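Local coordinates for actin-related protein 8 (Homo sapiens, PDB 4FO0), which binds ATP with only low basal ATPase activity and serves as a proposed core subunit of the INO80 chromatin-remodelling complex, at residues 37-49 and 127-139. Sequence-based numbering, arbitrary orientation.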
loop_
_atom_site.group_PDB
_atom_site.type_symbol
_atom_site.label_atom_id
_atom_site.label_comp_id
_atom_site.label_asym_id
_atom_site.label_seq_id
_atom_site.Cartn_x
_atom_site.Cartn_y
_atom_site.Cartn_z
ATOM N N PRO A 37 12.198 9.373 -4.189
ATOM C CA PRO A 37 11.152 9.803 -5.117
ATOM C C PRO A 37 10.195 10.738 -4.399
ATOM O O PRO A 37 10.117 10.702 -3.174
ATOM C CB PRO A 37 10.418 8.498 -5.417
ATOM C CG PRO A 37 10.543 7.723 -4.137
ATOM C CD PRO A 37 11.937 8.028 -3.643
ATOM N N ALA A 38 9.456 11.546 -5.148
ATOM C CA ALA A 38 8.318 12.250 -4.569
ATOM C C ALA A 38 7.194 11.258 -4.250
ATOM O O ALA A 38 6.999 10.255 -4.956
ATOM C CB ALA A 38 7.826 13.331 -5.493
ATOM N N SER A 39 6.478 11.543 -3.172
ATOM C CA SER A 39 5.378 10.706 -2.722
ATOM C C SER A 39 4.128 11.548 -2.703
ATOM O O SER A 39 4.042 12.529 -1.969
ATOM C CB SER A 39 5.644 10.151 -1.321
ATOM O OG SER A 39 6.479 8.994 -1.358
ATOM N N ILE A 40 3.163 11.173 -3.526
ATOM C CA ILE A 40 1.934 11.940 -3.648
ATOM C C ILE A 40 0.731 11.070 -3.342
ATOM O O ILE A 40 0.664 9.917 -3.800
ATOM C CB ILE A 40 1.773 12.480 -5.089
ATOM C CG1 ILE A 40 2.872 13.489 -5.395
ATOM C CG2 ILE A 40 0.399 13.095 -5.294
ATOM C CD1 ILE A 40 4.220 12.850 -5.554
ATOM N N PRO A 41 -0.221 11.609 -2.569
ATOM C CA PRO A 41 -1.528 10.943 -2.414
ATOM C C PRO A 41 -2.107 10.771 -3.798
ATOM O O PRO A 41 -2.280 11.742 -4.522
ATOM C CB PRO A 41 -2.363 11.951 -1.619
ATOM C CG PRO A 41 -1.321 12.807 -0.895
ATOM C CD PRO A 41 -0.122 12.863 -1.805
ATOM N N HIS A 42 -2.379 9.539 -4.179
ATOM C CA HIS A 42 -2.761 9.256 -5.545
ATOM C C HIS A 42 -4.262 9.470 -5.716
ATOM O O HIS A 42 -5.047 8.514 -5.817
ATOM C CB HIS A 42 -2.368 7.827 -5.859
ATOM C CG HIS A 42 -2.404 7.512 -7.308
ATOM N ND1 HIS A 42 -3.386 6.729 -7.869
ATOM C CD2 HIS A 42 -1.596 7.896 -8.319
ATOM C CE1 HIS A 42 -3.173 6.636 -9.167
ATOM N NE2 HIS A 42 -2.088 7.328 -9.462
ATOM N N VAL A 43 -4.652 10.740 -5.726
ATOM C CA VAL A 43 -6.053 11.136 -5.628
ATOM C C VAL A 43 -6.273 12.463 -6.349
ATOM O O VAL A 43 -5.342 13.260 -6.508
ATOM C CB VAL A 43 -6.468 11.308 -4.158
ATOM C CG1 VAL A 43 -5.617 12.393 -3.504
ATOM C CG2 VAL A 43 -7.981 11.629 -4.032
ATOM N N ILE A 44 -7.504 12.696 -6.792
ATOM C CA ILE A 44 -7.818 13.910 -7.525
ATOM C C ILE A 44 -9.221 14.401 -7.179
ATOM O O ILE A 44 -10.165 13.615 -7.056
ATOM C CB ILE A 44 -7.690 13.717 -9.062
ATOM C CG1 ILE A 44 -8.108 14.992 -9.790
ATOM C CG2 ILE A 44 -8.564 12.589 -9.546
ATOM C CD1 ILE A 44 -7.818 14.979 -11.264
ATOM N N ALA A 45 -9.346 15.707 -6.995
ATOM C CA ALA A 45 -10.654 16.323 -6.800
ATOM C C ALA A 45 -11.064 17.043 -8.078
ATOM O O ALA A 45 -10.301 17.832 -8.636
ATOM C CB ALA A 45 -10.627 17.295 -5.630
ATOM N N ARG A 46 -12.269 16.756 -8.541
ATOM C CA ARG A 46 -12.765 17.357 -9.756
ATOM C C ARG A 46 -13.979 18.185 -9.424
ATOM O O ARG A 46 -14.867 17.723 -8.693
ATOM C CB ARG A 46 -13.115 16.283 -10.771
ATOM C CG ARG A 46 -11.907 15.707 -11.476
ATOM C CD ARG A 46 -12.327 15.028 -12.752
ATOM N NE ARG A 46 -11.192 14.538 -13.536
ATOM C CZ ARG A 46 -10.418 15.295 -14.304
ATOM N NH1 ARG A 46 -10.625 16.605 -14.380
ATOM N NH2 ARG A 46 -9.426 14.738 -14.983
ATOM N N ARG A 47 -14.012 19.409 -9.955
ATOM C CA ARG A 47 -15.127 20.315 -9.704
ATOM C C ARG A 47 -16.384 19.821 -10.386
ATOM O O ARG A 47 -16.322 19.021 -11.315
ATOM C CB ARG A 47 -14.815 21.738 -10.169
ATOM C CG ARG A 47 -15.796 22.773 -9.622
ATOM C CD ARG A 47 -15.480 24.178 -10.103
ATOM N NE ARG A 47 -15.040 25.055 -9.021
ATOM C CZ ARG A 47 -15.860 25.683 -8.184
ATOM N NH1 ARG A 47 -17.171 25.527 -8.296
ATOM N NH2 ARG A 47 -15.368 26.458 -7.225
ATOM N N HIS A 48 -17.529 20.279 -9.898
ATOM C CA HIS A 48 -18.782 20.068 -10.605
ATOM C C HIS A 48 -18.855 21.056 -11.751
ATOM O O HIS A 48 -18.219 22.111 -11.703
ATOM C CB HIS A 48 -19.958 20.296 -9.675
ATOM C CG HIS A 48 -20.106 19.239 -8.636
ATOM N ND1 HIS A 48 -19.244 18.167 -8.550
ATOM C CD2 HIS A 48 -21.011 19.076 -7.642
ATOM C CE1 HIS A 48 -19.613 17.392 -7.547
ATOM N NE2 HIS A 48 -20.686 17.919 -6.981
ATOM N N LYS A 49 -19.618 20.720 -12.784
ATOM C CA LYS A 49 -19.801 21.644 -13.895
ATOM C C LYS A 49 -21.114 22.412 -13.726
ATOM O O LYS A 49 -21.364 23.388 -14.437
ATOM C CB LYS A 49 -19.761 20.908 -15.236
ATOM C CG LYS A 49 -18.771 19.754 -15.295
ATOM C CD LYS A 49 -19.268 18.550 -14.496
ATOM C CE LYS A 49 -19.250 17.276 -15.338
ATOM N NZ LYS A 49 -17.893 16.945 -15.872
ATOM N N ASN A 127 -7.764 26.215 -0.714
ATOM C CA ASN A 127 -8.549 27.311 -1.255
ATOM C C ASN A 127 -9.041 27.041 -2.670
ATOM O O ASN A 127 -8.260 26.743 -3.575
ATOM C CB ASN A 127 -7.801 28.637 -1.202
ATOM C CG ASN A 127 -8.629 29.776 -1.750
ATOM O OD1 ASN A 127 -9.579 30.238 -1.110
ATOM N ND2 ASN A 127 -8.298 30.215 -2.954
ATOM N N THR A 128 -10.347 27.156 -2.849
ATOM C CA THR A 128 -10.961 26.914 -4.140
ATOM C C THR A 128 -11.754 28.140 -4.606
ATOM O O THR A 128 -12.685 28.025 -5.408
ATOM C CB THR A 128 -11.902 25.701 -4.068
ATOM O OG1 THR A 128 -13.062 26.045 -3.300
ATOM C CG2 THR A 128 -11.200 24.516 -3.417
ATOM N N SER A 129 -11.386 29.312 -4.092
ATOM C CA SER A 129 -12.056 30.564 -4.449
ATOM C C SER A 129 -12.033 30.819 -5.957
ATOM O O SER A 129 -13.027 31.243 -6.548
ATOM C CB SER A 129 -11.414 31.739 -3.711
ATOM O OG SER A 129 -11.725 31.698 -2.327
ATOM N N HIS A 130 -10.886 30.547 -6.566
ATOM C CA HIS A 130 -10.686 30.695 -7.999
ATOM C C HIS A 130 -11.245 29.535 -8.825
ATOM O O HIS A 130 -10.894 29.386 -9.989
ATOM C CB HIS A 130 -9.195 30.799 -8.269
ATOM C CG HIS A 130 -8.416 29.642 -7.737
ATOM N ND1 HIS A 130 -8.482 29.247 -6.418
ATOM C CD2 HIS A 130 -7.566 28.781 -8.346
ATOM C CE1 HIS A 130 -7.700 28.199 -6.237
ATOM N NE2 HIS A 130 -7.132 27.896 -7.390
ATOM N N HIS A 131 -12.087 28.703 -8.222
ATOM C CA HIS A 131 -12.755 27.612 -8.939
ATOM C C HIS A 131 -11.880 26.734 -9.839
ATOM O O HIS A 131 -12.190 26.581 -11.016
ATOM C CB HIS A 131 -13.888 28.169 -9.793
ATOM C CG HIS A 131 -14.874 28.982 -9.022
ATOM N ND1 HIS A 131 -14.659 29.362 -7.715
ATOM C CD2 HIS A 131 -16.083 29.482 -9.367
ATOM C CE1 HIS A 131 -15.692 30.065 -7.288
ATOM N NE2 HIS A 131 -16.570 30.151 -8.271
ATOM N N PRO A 132 -10.818 26.125 -9.288
ATOM C CA PRO A 132 -10.003 25.202 -10.086
ATOM C C PRO A 132 -10.878 24.093 -10.653
ATOM O O PRO A 132 -11.822 23.678 -9.978
ATOM C CB PRO A 132 -9.054 24.600 -9.053
ATOM C CG PRO A 132 -9.063 25.534 -7.915
ATOM C CD PRO A 132 -10.424 26.120 -7.872
ATOM N N GLU A 133 -10.592 23.615 -11.859
ATOM C CA GLU A 133 -11.361 22.492 -12.389
ATOM C C GLU A 133 -11.030 21.226 -11.626
ATOM O O GLU A 133 -11.844 20.300 -11.563
ATOM C CB GLU A 133 -11.046 22.229 -13.849
ATOM C CG GLU A 133 -11.385 23.326 -14.798
ATOM C CD GLU A 133 -10.816 23.031 -16.167
ATOM O OE1 GLU A 133 -10.341 21.888 -16.370
ATOM O OE2 GLU A 133 -10.830 23.934 -17.030
ATOM N N TYR A 134 -9.815 21.173 -11.083
ATOM C CA TYR A 134 -9.395 20.034 -10.285
ATOM C C TYR A 134 -8.277 20.344 -9.301
ATOM O O TYR A 134 -7.612 21.385 -9.374
ATOM C CB TYR A 134 -8.952 18.885 -11.183
ATOM C CG TYR A 134 -7.723 19.206 -11.988
ATOM C CD1 TYR A 134 -7.812 19.479 -13.345
ATOM C CD2 TYR A 134 -6.470 19.250 -11.391
ATOM C CE1 TYR A 134 -6.688 19.768 -14.090
ATOM C CE2 TYR A 134 -5.339 19.552 -12.127
ATOM C CZ TYR A 134 -5.454 19.811 -13.478
ATOM O OH TYR A 134 -4.330 20.107 -14.219
ATOM N N LEU A 135 -8.068 19.403 -8.389
ATOM C CA LEU A 135 -7.008 19.500 -7.415
ATOM C C LEU A 135 -6.372 18.145 -7.315
ATOM O O LEU A 135 -7.022 17.126 -7.542
ATOM C CB LEU A 135 -7.573 19.959 -6.065
ATOM C CG LEU A 135 -7.993 21.430 -6.140
ATOM C CD1 LEU A 135 -9.263 21.691 -5.393
ATOM C CD2 LEU A 135 -6.880 22.299 -5.621
ATOM N N VAL A 136 -5.092 18.128 -6.981
ATOM C CA VAL A 136 -4.355 16.882 -6.977
ATOM C C VAL A 136 -3.658 16.618 -5.659
ATOM O O VAL A 136 -3.212 17.537 -4.988
ATOM C CB VAL A 136 -3.318 16.876 -8.103
ATOM C CG1 VAL A 136 -2.462 15.610 -8.040
ATOM C CG2 VAL A 136 -4.026 16.971 -9.421
ATOM N N GLY A 137 -3.577 15.344 -5.298
ATOM C CA GLY A 137 -2.789 14.926 -4.155
ATOM C C GLY A 137 -3.269 15.496 -2.840
ATOM O O GLY A 137 -4.460 15.453 -2.510
ATOM N N GLU A 138 -2.328 16.035 -2.078
ATOM C CA GLU A 138 -2.637 16.593 -0.776
ATOM C C GLU A 138 -3.637 17.757 -0.848
ATOM O O GLU A 138 -4.493 17.908 0.026
ATOM C CB GLU A 138 -1.355 17.040 -0.097
ATOM C CG GLU A 138 -1.564 17.499 1.323
ATOM C CD GLU A 138 -0.671 16.766 2.294
ATOM O OE1 GLU A 138 -0.516 17.259 3.436
ATOM O OE2 GLU A 138 -0.125 15.699 1.907
ATOM N N GLU A 139 -3.534 18.581 -1.888
ATOM C CA GLU A 139 -4.527 19.628 -2.084
ATOM C C GLU A 139 -5.927 19.038 -2.247
ATOM O O GLU A 139 -6.914 19.604 -1.774
ATOM C CB GLU A 139 -4.182 20.499 -3.281
ATOM C CG GLU A 139 -3.159 21.563 -2.979
ATOM C CD GLU A 139 -3.033 22.570 -4.110
ATOM O OE1 GLU A 139 -2.533 23.691 -3.858
ATOM O OE2 GLU A 139 -3.439 22.237 -5.248
#
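One face of the Arg47 guanidinium lies over the His131 ring, the two planes inclined by 33°, while the carbonyl oxygens of Thr128 and Pro132 sit at its edge, near its plane. The overlap is off-centre: Arg47 NH2 stands above the ring rim, 3.1 Å from His131 CG. With CG anti to the backbone N (chi1 -166°) and a bend at chi3, the Arg47 chain runs past the Pro132 carbonyl before its end folds onto His131; NE makes a weak hydrogen bond to Tyr149. A leucine here would probably leave the His131 face without its guanidinium cover and Tyr149 without the weak bond from NE. The Arg46 guanidinium, by contrast, has Ile44 CD1 over one face, toward the rim, and meets the Tyr134 ring obliquely, the planes 77° apart; its charge is paired with Asp176 of helix 170-187.

The backbone framework is antiparallel pairing in the actin-fold sheet, where strand 38-47, broken near His42, receives the short strand 134-136. Ala45 and Leu135 form the hydrogen-bonded pair, Ala45 N reaching Leu135 O at 2.8 Å, and their CB atoms meet on one face at 4.1 Å. Ile44, Arg46, Tyr134 and Val136 occupy the opposite face, toward helix 170-187. At one end Arg47 N gives Glu133 O a nearly straight bond, although the donor stands above the carbonyl plane; at the other, Gly137 N bonds to Val43 O at 3.0 Å.

Gly137, N-cap of helix 138-141, has a positive phi; its CA makes a CA-H...O contact with Pro41 O at 3.2 Å, beside Ile40 CG2. The Pro41 ring leans on the helix start, CG 3.6 Å from Glu138 N, with Thr25 of the ATP site close by.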